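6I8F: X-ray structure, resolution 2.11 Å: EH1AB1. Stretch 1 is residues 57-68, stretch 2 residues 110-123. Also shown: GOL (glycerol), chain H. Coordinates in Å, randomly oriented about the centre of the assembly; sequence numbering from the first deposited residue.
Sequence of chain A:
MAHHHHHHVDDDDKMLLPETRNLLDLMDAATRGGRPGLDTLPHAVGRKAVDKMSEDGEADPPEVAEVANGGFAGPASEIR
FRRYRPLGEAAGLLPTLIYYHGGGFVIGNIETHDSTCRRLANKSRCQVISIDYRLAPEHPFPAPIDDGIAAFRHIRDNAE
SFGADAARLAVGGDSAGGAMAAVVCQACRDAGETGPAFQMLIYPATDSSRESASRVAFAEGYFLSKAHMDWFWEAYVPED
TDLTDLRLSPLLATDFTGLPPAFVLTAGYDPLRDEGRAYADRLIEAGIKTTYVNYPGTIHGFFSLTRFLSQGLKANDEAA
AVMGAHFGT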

ATOM      1  N   GLY A  57     -10.963  21.790 -10.530  1.00 21.82           N
ATOM      2  CA  GLY A  57     -11.453  20.512 -10.018  1.00 21.08           C
ATOM      3  C   GLY A  57     -10.548  19.906  -8.943  1.00 20.93           C
ATOM      4  O   GLY A  57     -10.910  18.921  -8.322  1.00 20.84           O
ATOM      5  N   GLU A  58      -9.346  20.461  -8.761  1.00 20.17           N
ATOM      6  CA  GLU A  58      -8.487  20.099  -7.651  1.00 19.49           C
ATOM      7  C   GLU A  58      -9.000  20.774  -6.378  1.00 19.58           C
ATOM      8  O   GLU A  58      -9.577  21.858  -6.438  1.00 18.55           O
ATOM      9  CB  GLU A  58      -7.063  20.610  -7.824  1.00 19.60           C
ATOM     10  CG  GLU A  58      -6.280  19.990  -8.960  1.00 19.56           C
ATOM     11  CD  GLU A  58      -4.790  20.169  -8.758  1.00 19.56           C
ATOM     12  OE1 GLU A  58      -4.326  21.337  -8.830  1.00 19.77           O
ATOM     13  OE2 GLU A  58      -4.105  19.149  -8.438  1.00 19.48           O
ATOM     14  N   ALA A  59      -8.734  20.139  -5.235  1.00 18.61           N
ATOM     15  CA  ALA A  59      -8.863  20.777  -3.926  1.00 21.10           C
ATOM     16  C   ALA A  59      -8.039  22.079  -3.904  1.00 21.40           C
ATOM     17  O   ALA A  59      -7.105  22.250  -4.691  1.00 21.12           O
ATOM     18  CB  ALA A  59      -8.395  19.812  -2.857  1.00 20.95           C
ATOM     19  N   ASP A  60      -8.363  22.981  -2.974  1.00 21.60           N
ATOM     20  CA  ASP A  60      -7.581  24.199  -2.793  1.00 23.08           C
ATOM     21  C   ASP A  60      -6.135  23.853  -2.463  1.00 21.26           C
ATOM     22  O   ASP A  60      -5.873  22.900  -1.734  1.00 19.38           O
ATOM     23  CB  ASP A  60      -8.162  25.081  -1.693  1.00 26.22           C
ATOM     24  CG  ASP A  60      -9.457  25.752  -2.113  1.00 28.84           C
ATOM     25  OD1 ASP A  60      -9.695  25.869  -3.326  1.00 28.56           O
ATOM     26  OD2 ASP A  60     -10.214  26.132  -1.218  1.00 36.18           O
ATOM     27  N   PRO A  61      -5.154  24.601  -3.012  1.00 20.62           N
ATOM     28  CA  PRO A  61      -3.746  24.277  -2.802  1.00 20.90           C
ATOM     29  C   PRO A  61      -3.323  24.463  -1.351  1.00 21.02           C
ATOM     30  O   PRO A  61      -3.458  25.554  -0.807  1.00 22.02           O
ATOM     31  CB  PRO A  61      -3.005  25.254  -3.721  1.00 20.22           C
ATOM     32  CG  PRO A  61      -3.971  26.406  -3.888  1.00 20.51           C
ATOM     33  CD  PRO A  61      -5.333  25.744  -3.925  1.00 21.18           C
ATOM     34  N   PRO A  62      -2.779  23.419  -0.684  1.00 19.96           N
ATOM     35  CA  PRO A  62      -2.197  23.592   0.643  1.00 20.64           C
ATOM     36  C   PRO A  62      -0.864  24.346   0.540  1.00 21.31           C
ATOM     37  O   PRO A  62      -0.158  24.277  -0.502  1.00 20.83           O
ATOM     38  CB  PRO A  62      -1.995  22.167   1.161  1.00 19.81           C
ATOM     39  CG  PRO A  62      -1.839  21.335  -0.094  1.00 20.34           C
ATOM     40  CD  PRO A  62      -2.602  22.056  -1.191  1.00 19.95           C
ATOM     41  N   GLU A  63      -0.525  25.061   1.613  1.00 21.60           N
ATOM     42  CA  GLU A  63       0.770  25.718   1.708  1.00 23.19           C
ATOM     43  C   GLU A  63       1.859  24.638   1.749  1.00 20.11           C
ATOM     44  O   GLU A  63       1.694  23.590   2.373  1.00 18.34           O
ATOM     45  CB  GLU A  63       0.855  26.622   2.950  1.00 26.90           C
ATOM     46  CG  GLU A  63       0.080  27.916   2.812  1.00 31.43           C
ATOM     47  CD  GLU A  63       0.498  28.793   1.635  1.00 36.15           C
ATOM     48  OE1 GLU A  63       1.709  29.095   1.514  1.00 34.22           O
ATOM     49  OE2 GLU A  63      -0.384  29.131   0.810  1.00 42.68           O
ATOM     50  N   VAL A  64       2.964  24.918   1.061  1.00 19.53           N
ATOM     51  CA  VAL A  64       4.198  24.153   1.161  1.00 19.97           C
ATOM     52  C   VAL A  64       5.302  25.105   1.650  1.00 20.12           C
ATOM     53  O   VAL A  64       5.054  26.288   1.799  1.00 20.85           O
ATOM     54  CB  VAL A  64       4.548  23.495  -0.186  1.00 20.35           C
ATOM     55  CG1 VAL A  64       3.507  22.460  -0.588  1.00 21.07           C
ATOM     56  CG2 VAL A  64       4.732  24.522  -1.284  1.00 20.66           C
ATOM     57  N   ALA A  65       6.506  24.579   1.906  1.00 19.65           N
ATOM     58  CA  ALA A  65       7.618  25.397   2.387  1.00 20.53           C
ATOM     59  C   ALA A  65       8.054  26.361   1.285  1.00 21.95           C
ATOM     60  O   ALA A  65       8.424  27.502   1.561  1.00 22.62           O
ATOM     61  CB  ALA A  65       8.773  24.528   2.821  1.00 20.04           C
ATOM     62  N   GLU A  66       8.016  25.890   0.033  1.00 21.79           N
ATOM     63  CA  GLU A  66       8.536  26.672  -1.086  1.00 22.20           C
ATOM     64  C   GLU A  66       8.078  26.046  -2.406  1.00 20.30           C
ATOM     65  O   GLU A  66       7.965  24.829  -2.516  1.00 19.00           O
ATOM     66  CB  GLU A  66      10.058  26.697  -0.975  1.00 23.96           C
ATOM     67  CG  GLU A  66      10.758  27.526  -2.005  1.00 26.53           C
ATOM     68  CD  GLU A  66      12.231  27.171  -2.107  1.00 28.97           C
ATOM     69  OE1 GLU A  66      13.048  27.846  -1.423  1.00 30.69           O
ATOM     70  OE2 GLU A  66      12.561  26.228  -2.859  1.00 29.29           O
ATOM     71  N   VAL A  67       7.846  26.898  -3.404  1.00 19.93           N
ATOM     72  CA  VAL A  67       7.582  26.461  -4.760  1.00 21.00           C
ATOM     73  C   VAL A  67       8.541  27.216  -5.687  1.00 19.81           C
ATOM     74  O   VAL A  67       8.623  28.428  -5.620  1.00 18.86           O
ATOM     75  CB  VAL A  67       6.107  26.679  -5.150  1.00 22.62           C
ATOM     76  CG1 VAL A  67       5.841  26.292  -6.592  1.00 24.85           C
ATOM     77  CG2 VAL A  67       5.171  25.920  -4.227  1.00 24.09           C
ATOM     78  N   ALA A  68       9.244  26.461  -6.540  1.00 19.90           N
ATOM     79  CA  ALA A  68      10.289  26.953  -7.419  1.00 19.88           C
ATOM     80  C   ALA A  68       9.958  26.586  -8.873  1.00 21.23           C
ATOM     81  O   ALA A  68       9.621  25.433  -9.164  1.00 21.33           O
ATOM     82  CB  ALA A  68      11.617  26.379  -7.005  1.00 19.73           C
ATOM     83  N   ILE A 110       1.491  21.701 -15.405  1.00 18.37           N
ATOM     84  CA  ILE A 110       1.876  21.821 -14.008  1.00 19.57           C
ATOM     85  C   ILE A 110       0.692  22.359 -13.174  1.00 19.68           C
ATOM     86  O   ILE A 110       0.484  21.907 -12.035  1.00 19.21           O
ATOM     87  CB  ILE A 110       3.175  22.638 -13.872  1.00 20.10           C
ATOM     88  CG1 ILE A 110       4.346  21.839 -14.462  1.00 20.99           C
ATOM     89  CG2 ILE A 110       3.429  23.030 -12.418  1.00 20.44           C
ATOM     90  CD1 ILE A 110       5.677  22.568 -14.481  1.00 21.75           C
ATOM     91  N   GLU A 111      -0.129  23.253 -13.746  1.00 19.25           N
ATOM     92  CA  GLU A 111      -1.165  23.919 -12.965  1.00 20.24           C
ATOM     93  C   GLU A 111      -2.342  22.981 -12.666  1.00 18.87           C
ATOM     94  O   GLU A 111      -2.986  23.145 -11.645  1.00 19.68           O
ATOM     95  CB  GLU A 111      -1.700  25.172 -13.663  1.00 22.11           C
ATOM     96  CG  GLU A 111      -0.660  26.241 -13.885  1.00 25.99           C
ATOM     97  CD  GLU A 111       0.022  26.793 -12.643  1.00 28.11           C
ATOM     98  OE1 GLU A 111      -0.524  26.669 -11.526  1.00 33.73           O
ATOM     99  OE2 GLU A 111       1.107  27.345 -12.807  1.00 35.32           O
ATOM    100  N   THR A 112      -2.661  22.059 -13.583  1.00 17.66           N
ATOM    101  CA  THR A 112      -3.833  21.169 -13.438  1.00 17.39           C
ATOM    102  C   THR A 112      -3.631  20.193 -12.267  1.00 16.92           C
ATOM    103  O   THR A 112      -4.604  19.652 -11.745  1.00 16.97           O
ATOM    104  CB  THR A 112      -4.125  20.424 -14.748  1.00 17.05           C
ATOM    105  OG1 THR A 112      -2.968  19.678 -15.132  1.00 16.90           O
ATOM    106  CG2 THR A 112      -4.511  21.352 -15.882  1.00 17.46           C
ATOM    107  N   HIS A 113      -2.375  19.959 -11.874  1.00 16.76           N
ATOM    108  CA  HIS A 113      -2.022  18.966 -10.846  1.00 17.10           C
ATOM    109  C   HIS A 113      -1.249  19.613  -9.684  1.00 17.70           C
ATOM    110  O   HIS A 113      -0.663  18.918  -8.875  1.00 17.98           O
ATOM    111  CB  HIS A 113      -1.214  17.833 -11.494  1.00 18.07           C
ATOM    112  CG  HIS A 113      -2.041  16.936 -12.361  1.00 18.29           C
ATOM    113  ND1 HIS A 113      -2.623  17.376 -13.549  1.00 18.11           N
ATOM    114  CD2 HIS A 113      -2.386  15.636 -12.214  1.00 17.43           C
ATOM    115  CE1 HIS A 113      -3.286  16.372 -14.095  1.00 18.89           C
ATOM    116  NE2 HIS A 113      -3.155  15.287 -13.290  1.00 18.18           N
ATOM    117  N   ASP A 114      -1.286  20.946  -9.597  1.00 18.14           N
ATOM    118  CA  ASP A 114      -0.513  21.738  -8.622  1.00 18.07           C
ATOM    119  C   ASP A 114      -0.933  21.426  -7.174  1.00 17.08           C
ATOM    120  O   ASP A 114      -0.077  21.178  -6.325  1.00 17.50           O
ATOM    121  CB  ASP A 114      -0.657  23.228  -8.928  1.00 18.16           C
ATOM    122  CG  ASP A 114       0.051  24.113  -7.921  1.00 18.79           C
ATOM    123  OD1 ASP A 114       1.288  24.219  -8.015  1.00 20.27           O
ATOM    124  OD2 ASP A 114      -0.641  24.658  -7.034  1.00 19.41           O
ATOM    125  N   SER A 115      -2.238  21.457  -6.886  1.00 16.49           N
ATOM    126  CA  SER A 115      -2.746  21.178  -5.528  1.00 17.17           C
ATOM    127  C   SER A 115      -2.395  19.742  -5.096  1.00 17.29           C
ATOM    128  O   SER A 115      -2.096  19.497  -3.910  1.00 16.80           O
ATOM    129  CB  SER A 115      -4.240  21.423  -5.417  1.00 17.69           C
ATOM    130  OG  SER A 115      -4.557  22.808  -5.586  1.00 17.40           O
ATOM    131  N   THR A 116      -2.455  18.811  -6.054  1.00 16.11           N
ATOM    132  CA  THR A 116      -2.144  17.411  -5.852  1.00 15.92           C
ATOM    133  C   THR A 116      -0.659  17.235  -5.522  1.00 16.14           C
ATOM    134  O   THR A 116      -0.314  16.474  -4.615  1.00 17.06           O
ATOM    135  CB  THR A 116      -2.532  16.575  -7.075  1.00 15.92           C
ATOM    136  OG1 THR A 116      -3.948  16.714  -7.232  1.00 15.67           O
ATOM    137  CG2 THR A 116      -2.130  15.121  -6.944  1.00 15.56           C
ATOM    138  N   CYS A 117       0.219  17.899  -6.276  1.00 15.85           N
ATOM    139  CA  CYS A 117       1.651  17.805  -6.030  1.00 16.42           C
ATOM    140  C   CYS A 117       2.012  18.412  -4.671  1.00 15.83           C
ATOM    141  O   CYS A 117       2.847  17.855  -3.964  1.00 15.53           O
ATOM    142  CB  CYS A 117       2.463  18.474  -7.123  1.00 16.64           C
ATOM    143  SG  CYS A 117       2.509  17.473  -8.632  1.00 17.90           S
ATOM    144  N   ARG A 118       1.357  19.521  -4.320  1.00 15.79           N
ATOM    145  CA  ARG A 118       1.563  20.175  -3.021  1.00 17.09           C
ATOM    146  C   ARG A 118       1.236  19.178  -1.905  1.00 17.15           C
ATOM    147  O   ARG A 118       2.009  19.024  -0.954  1.00 16.61           O
ATOM    148  CB  ARG A 118       0.702  21.436  -2.890  1.00 17.17           C
ATOM    149  CG  ARG A 118       1.233  22.635  -3.661  1.00 17.24           C
ATOM    150  CD  ARG A 118       0.159  23.703  -3.791  1.00 17.94           C
ATOM    151  NE  ARG A 118       0.658  24.940  -4.393  1.00 18.32           N
ATOM    152  CZ  ARG A 118       1.189  25.964  -3.718  1.00 18.94           C
ATOM    153  NH1 ARG A 118       1.230  25.958  -2.392  1.00 16.85           N
ATOM    154  NH2 ARG A 118       1.683  26.994  -4.390  1.00 18.82           N
ATOM    155  N   ARG A 119       0.080  18.512  -2.038  1.00 17.83           N
ATOM    156  CA  ARG A 119      -0.389  17.588  -1.013  1.00 18.10           C
ATOM    157  C   ARG A 119       0.572  16.400  -0.944  1.00 18.60           C
ATOM    158  O   ARG A 119       0.914  15.961   0.146  1.00 18.49           O
ATOM    159  CB  ARG A 119      -1.830  17.140  -1.261  1.00 18.34           C
ATOM    160  CG  ARG A 119      -2.448  16.392  -0.092  1.00 18.65           C
ATOM    161  CD  ARG A 119      -3.934  16.104  -0.267  1.00 18.88           C
ATOM    162  NE  ARG A 119      -4.460  15.374   0.877  1.00 19.57           N
ATOM    163  CZ  ARG A 119      -5.129  15.919   1.894  1.00 19.88           C
ATOM    164  NH1 ARG A 119      -5.446  17.198   1.853  1.00 17.28           N
ATOM    165  NH2 ARG A 119      -5.510  15.169   2.924  1.00 18.85           N
ATOM    166  N   LEU A 120       1.025  15.900  -2.102  1.00 18.91           N
ATOM    167  CA  LEU A 120       1.938  14.747  -2.104  1.00 18.99           C
ATOM    168  C   LEU A 120       3.236  15.107  -1.370  1.00 18.01           C
ATOM    169  O   LEU A 120       3.773  14.296  -0.629  1.00 17.10           O
ATOM    170  CB  LEU A 120       2.224  14.300  -3.540  1.00 19.32           C
ATOM    171  CG  LEU A 120       1.079  13.596  -4.271  1.00 20.26           C
ATOM    172  CD1 LEU A 120       1.480  13.273  -5.700  1.00 20.16           C
ATOM    173  CD2 LEU A 120       0.649  12.328  -3.549  1.00 21.11           C
ATOM    174  N   ALA A 121       3.758  16.315  -1.613  1.00 18.30           N
ATOM    175  CA  ALA A 121       5.006  16.764  -0.975  1.00 17.58           C
ATOM    176  C   ALA A 121       4.834  16.784   0.549  1.00 17.00           C
ATOM    177  O   ALA A 121       5.619  16.165   1.268  1.00 17.54           O
ATOM    178  CB  ALA A 121       5.432  18.104  -1.514  1.00 17.34           C
ATOM    179  N   ASN A 122       3.797  17.474   1.026  1.00 17.07           N
ATOM    180  CA  ASN A 122       3.561  17.661   2.457  1.00 17.77           C
ATOM    181  C   ASN A 122       3.378  16.308   3.166  1.00 18.64           C
ATOM    182  O   ASN A 122       3.942  16.093   4.228  1.00 19.28           O
ATOM    183  CB  ASN A 122       2.371  18.587   2.712  1.00 17.16           C
ATOM    184  CG  ASN A 122       2.687  20.039   2.435  1.00 16.72           C
ATOM    185  OD1 ASN A 122       3.850  20.412   2.325  1.00 17.35           O
ATOM    186  ND2 ASN A 122       1.666  20.876   2.335  1.00 16.18           N
ATOM    187  N   LYS A 123       2.618  15.401   2.550  1.00 19.77           N
ATOM    188  CA  LYS A 123       2.226  14.143   3.167  1.00 21.25           C
ATOM    189  C   LYS A 123       3.391  13.147   3.127  1.00 20.26           C
ATOM    190  O   LYS A 123       3.562  12.372   4.052  1.00 21.29           O
ATOM    191  CB  LYS A 123       1.007  13.560   2.453  1.00 24.29           C
ATOM    192  CG  LYS A 123      -0.273  14.357   2.630  1.00 27.17           C
ATOM    193  CD  LYS A 123      -0.897  14.198   3.990  1.00 29.93           C
ATOM    194  CE  LYS A 123      -2.069  15.135   4.182  1.00 32.61           C
ATOM    195  NZ  LYS A 123      -2.718  14.897   5.490  1.00 35.28           N
TER
HETATM  196  C1  GOL H 406       3.655  27.613  -1.072  1.00 33.33           C
HETATM  197  O1  GOL H 406       2.410  27.610  -0.423  1.00 28.66           O
HETATM  198  C2  GOL H 406       4.141  29.024  -1.116  1.00 35.99           C
HETATM  199  O2  GOL H 406       5.546  28.866  -0.905  1.00 43.72           O
HETATM  200  C3  GOL H 406       3.769  29.651  -2.456  1.00 34.99           C
HETATM  201  O3  GOL H 406       2.425  29.297  -2.840  1.00 30.61           O

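An extended, proline-containing loop lies along one side of a helix, held by hydrogen bonds at intervals, beginning with a carboxylate at the helix's first turn. The backbones come nearest where the CA atoms of Pro61 and Ser115 are 4.2 Å apart; together the stretches bury 643 Å².

Glu58 points toward the helix start, where the NH groups of Ser115 and Thr116 have no backbone acceptor in the turn before. A carboxylate suits this place because its two oxygens can serve adjacent donors: Ser115 N donates to Glu58 OE1 (2.9 Å), and Thr116 N to Glu58 OE2 (2.9 Å). The hydroxyl adds a third bond, Thr116 OG1 to Glu58 OE2, at 2.7 Å. His113 occupies the N-cap position; its CA-to-CB bond points away from the loop, and its ND1 donates to Thr112 OG1 at 2.8 Å.

In the residue after Glu58, the backbone takes over as acceptor: Ser115 OG donates to Ala59 O (2.8 Å). The loop passes close to the serine, Pro61 CB lying 3.4 Å from Ser115 OG. Prolines have no NH to satisfy, and their rings offer carbon surface: Pro61 CB lies 3.5 Å from Arg118 CD, and Pro62 CD 3.8 Å from Arg118 CB.

Arg118 combines an aliphatic stem with a charged end. Its NE forms a salt bridge with Asp114 OD2 (3.0 Å), one turn back in the helix, while its NH1 donates to Pro62 O (2.9 Å). Val67 CG2 covers one face of the guanidinium, 3.7 Å from Arg118 NH2. A glycerol joins in: its O1 accepts from Arg118 NH1 (2.8 Å) and Val64 N (3.1 Å).

One turn further along, Asn122 ND2 donates to Glu63 O (2.7 Å), using an amide to bind a loop carbonyl. Val64 packs on both residues, its CG1 3.8 Å from Arg118 CB and 3.6 Å from Asn122 OD1.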